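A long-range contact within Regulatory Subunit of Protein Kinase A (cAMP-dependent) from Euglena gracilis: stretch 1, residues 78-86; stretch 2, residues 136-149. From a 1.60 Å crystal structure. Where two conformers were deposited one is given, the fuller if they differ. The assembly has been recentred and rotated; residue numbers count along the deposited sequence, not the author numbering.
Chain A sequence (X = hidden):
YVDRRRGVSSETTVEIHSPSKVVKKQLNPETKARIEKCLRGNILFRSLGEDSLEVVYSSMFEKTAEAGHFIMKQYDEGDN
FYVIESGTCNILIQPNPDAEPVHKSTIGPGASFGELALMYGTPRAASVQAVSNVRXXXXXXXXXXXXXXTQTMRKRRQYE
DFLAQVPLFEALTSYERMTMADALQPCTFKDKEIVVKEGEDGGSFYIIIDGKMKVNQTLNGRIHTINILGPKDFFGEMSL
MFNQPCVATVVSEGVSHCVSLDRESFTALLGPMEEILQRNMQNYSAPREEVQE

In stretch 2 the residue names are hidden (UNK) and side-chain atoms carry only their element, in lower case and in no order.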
# COMPACT_ATOMS: atom_id res chain seq x y z
N GLY A 78 8.50 16.48 14.58
CA GLY A 78 7.18 15.87 14.36
C GLY A 78 6.18 16.22 15.47
O GLY A 78 6.54 16.36 16.64
N ASP A 79 4.92 16.41 15.08
CA ASP A 79 3.84 16.54 16.06
C ASP A 79 2.71 15.56 15.74
O ASP A 79 2.42 14.68 16.55
CB ASP A 79 3.28 17.97 16.17
CG ASP A 79 3.03 18.66 14.82
OD1 ASP A 79 3.00 18.03 13.72
OD2 ASP A 79 2.81 19.90 14.86
N ASN A 80 2.11 15.67 14.55
CA ASN A 80 0.91 14.89 14.23
C ASN A 80 1.11 13.96 13.04
O ASN A 80 2.07 14.08 12.27
CB ASN A 80 -0.27 15.83 13.90
CG ASN A 80 -0.61 16.78 15.05
OD1 ASN A 80 -0.71 16.39 16.22
ND2 ASN A 80 -0.83 18.05 14.70
N PHE A 81 0.20 13.00 12.94
CA PHE A 81 0.01 12.15 11.77
C PHE A 81 -1.32 12.53 11.11
O PHE A 81 -2.32 12.77 11.82
CB PHE A 81 0.03 10.69 12.21
CG PHE A 81 -0.29 9.71 11.13
CD1 PHE A 81 0.60 9.47 10.11
CD2 PHE A 81 -1.39 8.91 11.25
CE1 PHE A 81 0.32 8.50 9.09
CE2 PHE A 81 -1.68 7.95 10.26
CZ PHE A 81 -0.80 7.73 9.21
N TYR A 82 -1.35 12.61 9.77
CA TYR A 82 -2.49 13.19 9.07
C TYR A 82 -3.07 12.23 8.04
O TYR A 82 -2.32 11.47 7.40
CB TYR A 82 -2.11 14.50 8.33
CG TYR A 82 -1.64 15.61 9.26
CD1 TYR A 82 -2.56 16.46 9.86
CD2 TYR A 82 -0.27 15.84 9.46
CE1 TYR A 82 -2.15 17.50 10.69
CE2 TYR A 82 0.15 16.87 10.30
CZ TYR A 82 -0.79 17.71 10.90
OH TYR A 82 -0.41 18.74 11.70
N VAL A 83 -4.39 12.29 7.87
CA VAL A 83 -5.05 11.70 6.69
C VAL A 83 -5.84 12.79 5.98
O VAL A 83 -6.58 13.54 6.60
CB VAL A 83 -5.98 10.52 7.07
CG1 VAL A 83 -6.58 9.82 5.80
CG2 VAL A 83 -5.26 9.49 7.94
N ILE A 84 -5.73 12.85 4.64
CA ILE A 84 -6.45 13.86 3.89
C ILE A 84 -7.92 13.47 3.78
O ILE A 84 -8.26 12.35 3.38
CB ILE A 84 -5.84 14.01 2.48
CG1 ILE A 84 -4.39 14.54 2.59
CG2 ILE A 84 -6.71 14.98 1.68
CD1 ILE A 84 -3.65 14.64 1.21
N GLU A 85 -8.81 14.41 4.10
CA GLU A 85 -10.24 14.24 3.86
C GLU A 85 -10.64 14.88 2.53
O GLU A 85 -11.32 14.23 1.72
CB GLU A 85 -11.04 14.86 5.01
CG GLU A 85 -12.56 14.63 4.84
CD GLU A 85 -13.32 15.16 6.07
OE1 GLU A 85 -13.00 16.28 6.54
OE2 GLU A 85 -14.17 14.42 6.61
N SER A 86 -10.21 16.12 2.28
CA SER A 86 -10.52 16.86 1.04
C SER A 86 -9.27 17.57 0.55
O SER A 86 -8.42 17.99 1.35
CB SER A 86 -11.54 17.98 1.26
OG SER A 86 -12.58 17.62 2.12
N UNK A 136 -8.25 17.87 6.78
CA UNK A 136 -7.48 16.72 7.23
C UNK A 136 -8.09 16.19 8.53
O UNK A 136 -8.72 16.95 9.27
c UNK A 136 -5.21 17.96 6.57
c UNK A 136 -4.05 18.71 7.20
c UNK A 136 -6.01 17.12 7.57
c UNK A 136 -4.63 17.02 5.56
N UNK A 137 -7.88 14.91 8.80
CA UNK A 137 -8.05 14.35 10.15
C UNK A 137 -6.67 14.02 10.70
O UNK A 137 -5.82 13.52 10.00
c UNK A 137 -13.65 14.47 11.07
c UNK A 137 -12.55 14.04 10.33
c UNK A 137 -13.45 14.70 12.42
n UNK A 137 -12.45 13.73 8.99
c UNK A 137 -11.15 13.35 8.73
c UNK A 137 -10.40 13.42 9.90
c UNK A 137 -8.93 13.10 10.08
c UNK A 137 -11.11 14.10 12.28
c UNK A 137 -12.20 14.53 13.01
c UNK A 137 -11.27 13.86 10.91
N UNK A 138 -6.44 14.31 11.99
CA UNK A 138 -5.09 14.20 12.53
C UNK A 138 -5.12 13.40 13.83
O UNK A 138 -6.10 13.44 14.57
c UNK A 138 -4.50 15.57 12.83
N UNK A 139 -4.05 12.63 14.05
CA UNK A 139 -3.75 12.00 15.34
C UNK A 139 -2.52 12.66 15.94
O UNK A 139 -1.52 12.88 15.24
c UNK A 139 -3.44 10.50 15.19
c UNK A 139 -4.56 9.52 14.87
c UNK A 139 -5.46 9.49 16.10
c UNK A 139 -3.94 8.16 14.62
N UNK A 140 -2.56 12.89 17.25
CA UNK A 140 -1.37 13.45 17.85
C UNK A 140 -0.32 12.37 18.12
O UNK A 140 -0.54 11.17 17.94
o UNK A 140 -2.05 12.12 20.29
c UNK A 140 -2.27 13.35 20.26
c UNK A 140 -1.74 14.23 19.11
o UNK A 140 -2.90 13.94 21.16
N UNK A 141 0.85 12.81 18.60
CA UNK A 141 1.98 11.90 18.69
C UNK A 141 1.69 10.78 19.69
O UNK A 141 1.99 9.61 19.42
c UNK A 141 5.71 12.58 19.62
c UNK A 141 3.25 12.66 19.09
n UNK A 141 6.28 11.35 22.07
n UNK A 141 6.81 11.65 19.85
c UNK A 141 7.05 11.07 21.02
n UNK A 141 8.07 10.22 21.16
c UNK A 141 4.46 11.78 19.21
N UNK A 142 1.17 11.14 20.87
CA UNK A 142 0.94 10.12 21.90
C UNK A 142 -0.06 9.08 21.43
O UNK A 142 0.12 7.88 21.68
c UNK A 142 1.53 11.55 23.89
o UNK A 142 1.20 12.30 24.84
c UNK A 142 0.44 10.77 23.19
o UNK A 142 2.72 11.42 23.48
N UNK A 143 -1.11 9.52 20.72
CA UNK A 143 -2.10 8.56 20.22
C UNK A 143 -1.51 7.68 19.13
O UNK A 143 -1.69 6.46 19.14
o UNK A 143 -3.85 10.14 20.74
c UNK A 143 -4.43 8.28 19.33
c UNK A 143 -3.35 9.29 19.71
N UNK A 144 -0.76 8.29 18.21
CA UNK A 144 -0.08 7.53 17.18
C UNK A 144 0.81 6.45 17.80
O UNK A 144 0.76 5.28 17.40
c UNK A 144 1.00 7.52 13.95
c UNK A 144 1.54 7.69 15.23
c UNK A 144 0.77 8.44 16.28
c UNK A 144 2.78 7.13 15.49
c UNK A 144 1.70 6.80 12.95
c UNK A 144 3.50 6.43 14.55
c UNK A 144 2.96 6.24 13.25
N UNK A 145 1.62 6.84 18.80
CA UNK A 145 2.53 5.91 19.45
C UNK A 145 1.79 4.75 20.11
O UNK A 145 2.28 3.62 20.09
c UNK A 145 5.44 8.15 20.78
c UNK A 145 4.40 7.59 19.82
n UNK A 145 8.56 6.25 20.28
n UNK A 145 6.56 7.22 20.92
c UNK A 145 3.40 6.64 20.49
n UNK A 145 7.62 7.91 18.99
c UNK A 145 7.58 7.13 20.06
N UNK A 146 0.62 5.02 20.68
CA UNK A 146 -0.15 3.96 21.32
C UNK A 146 -0.64 2.92 20.32
O UNK A 146 -0.49 1.71 20.55
n UNK A 146 -3.15 5.72 24.29
n UNK A 146 -5.43 5.83 24.08
c UNK A 146 -4.32 5.11 24.18
n UNK A 146 -4.39 3.79 24.19
c UNK A 146 -1.33 4.54 22.08
c UNK A 146 -0.91 5.30 23.32
c UNK A 146 -1.87 5.04 24.45
N UNK A 147 -1.24 3.35 19.20
CA UNK A 147 -2.01 2.44 18.35
C UNK A 147 -1.36 2.08 17.01
O UNK A 147 -1.72 1.04 16.43
c UNK A 147 -4.75 4.62 16.78
c UNK A 147 -4.12 3.29 19.44
c UNK A 147 -3.38 4.19 17.22
c UNK A 147 -3.43 2.97 18.11
N UNK A 148 -0.45 2.89 16.48
CA UNK A 148 0.10 2.61 15.16
C UNK A 148 1.60 2.33 15.13
O UNK A 148 2.06 1.65 14.21
c UNK A 148 -1.84 5.16 12.89
c UNK A 148 -1.76 2.65 12.62
c UNK A 148 -0.20 3.78 14.20
c UNK A 148 -1.61 3.83 13.60
N UNK A 149 2.38 2.83 16.11
CA UNK A 149 3.83 2.86 15.93
C UNK A 149 4.43 1.45 15.84
O UNK A 149 5.22 1.15 14.94
c UNK A 149 6.01 3.83 16.93
c UNK A 149 6.52 5.08 17.66
c UNK A 149 4.49 3.68 17.06
c UNK A 149 6.65 2.59 17.50

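Position 136 carries four carbons, forked at the second, which lie against Tyr82 and Ile84. This is Leu136: its CD1 is 3.8 Å from Tyr82 CD1 and its CD2 3.9 Å from Ile84 CG1, an apolar fork between apolar surfaces. Position 137 has one carbon, then fused five- and six-membered rings holding eight carbons and one nitrogen, which faces the Glu85 carboxylate. Only tryptophan fits, and Trp137 NE1 donates a hydrogen bond to Glu85 OE2 at 3.0 Å; the acceptor lies at the ring's edge, where an indole N-H points.

Position 138 shows one carbon, 3.7 Å from Tyr82 CD1: Ala138, whose small CB leaves room for the tyrosine ring. At 139, four carbons fork at the second, and one branch approaches the edge of the Phe81 ring. This is Leu139, buried and apolar like its neighbour, with CD1 4.3 Å from Phe81 CD2.

Position 140 has two carbons, the second bearing two oxygens, and its CB is 3.8 Å from Asn80 OD1. A short carboxylate identifies Asp140. It sits just before a helix, and its OD1 accepts from the backbone N of residue 143 at 2.8 Å, capping an otherwise unsatisfied helix N-H.

Position 141 has three carbons, a nitrogen, then a carbon with two more nitrogens: Arg141, exposed, its charged end leading away from stretch 1. Position 142, two carbons and two oxygens with no contact across, is Asp142, suited to solvent. Position 143, one carbon bearing an oxygen and a carbon, is Thr143; its OG1 also donates to Asp140 OD1, at 2.7 Å.

Position 144 has one carbon and a six-carbon ring directed at Phe81: Phe144, buried, its CD2 3.7 Å from Phe81 CB and the two rings oblique. Positions 145 and 146 repeat the guanidinium pattern without touching stretch 1: Arg145, partly exposed, and Arg146, exposed, both able to meet solvent. Position 147, four carbons forked at the first, is Ile147, apolar and buried but out of reach. Position 148, forked at the second, reaches the Phe81 ring: Leu148, buried and apolar, its CD1 3.8 Å from Phe81 CE2. Position 149, the same fork without contact, is Leu149, partly buried.

The contact begins as an antiparallel strand pair. Phe81 N to Leu139 O (2.9 Å), Leu139 N to Phe81 O (2.8 Å), Val83 N to Trp137 O (2.8 Å) and Trp137 N to Val83 O (2.9 Å) fix its register. Tyr82 and Ile84 pack with Leu136 and Ala138 on one face; on the other, Phe81 packs against Phe144 of the following helix and Leu148 beyond residue 147.

Stretch 2, residues 136-149: LWALDRDTFRRILL
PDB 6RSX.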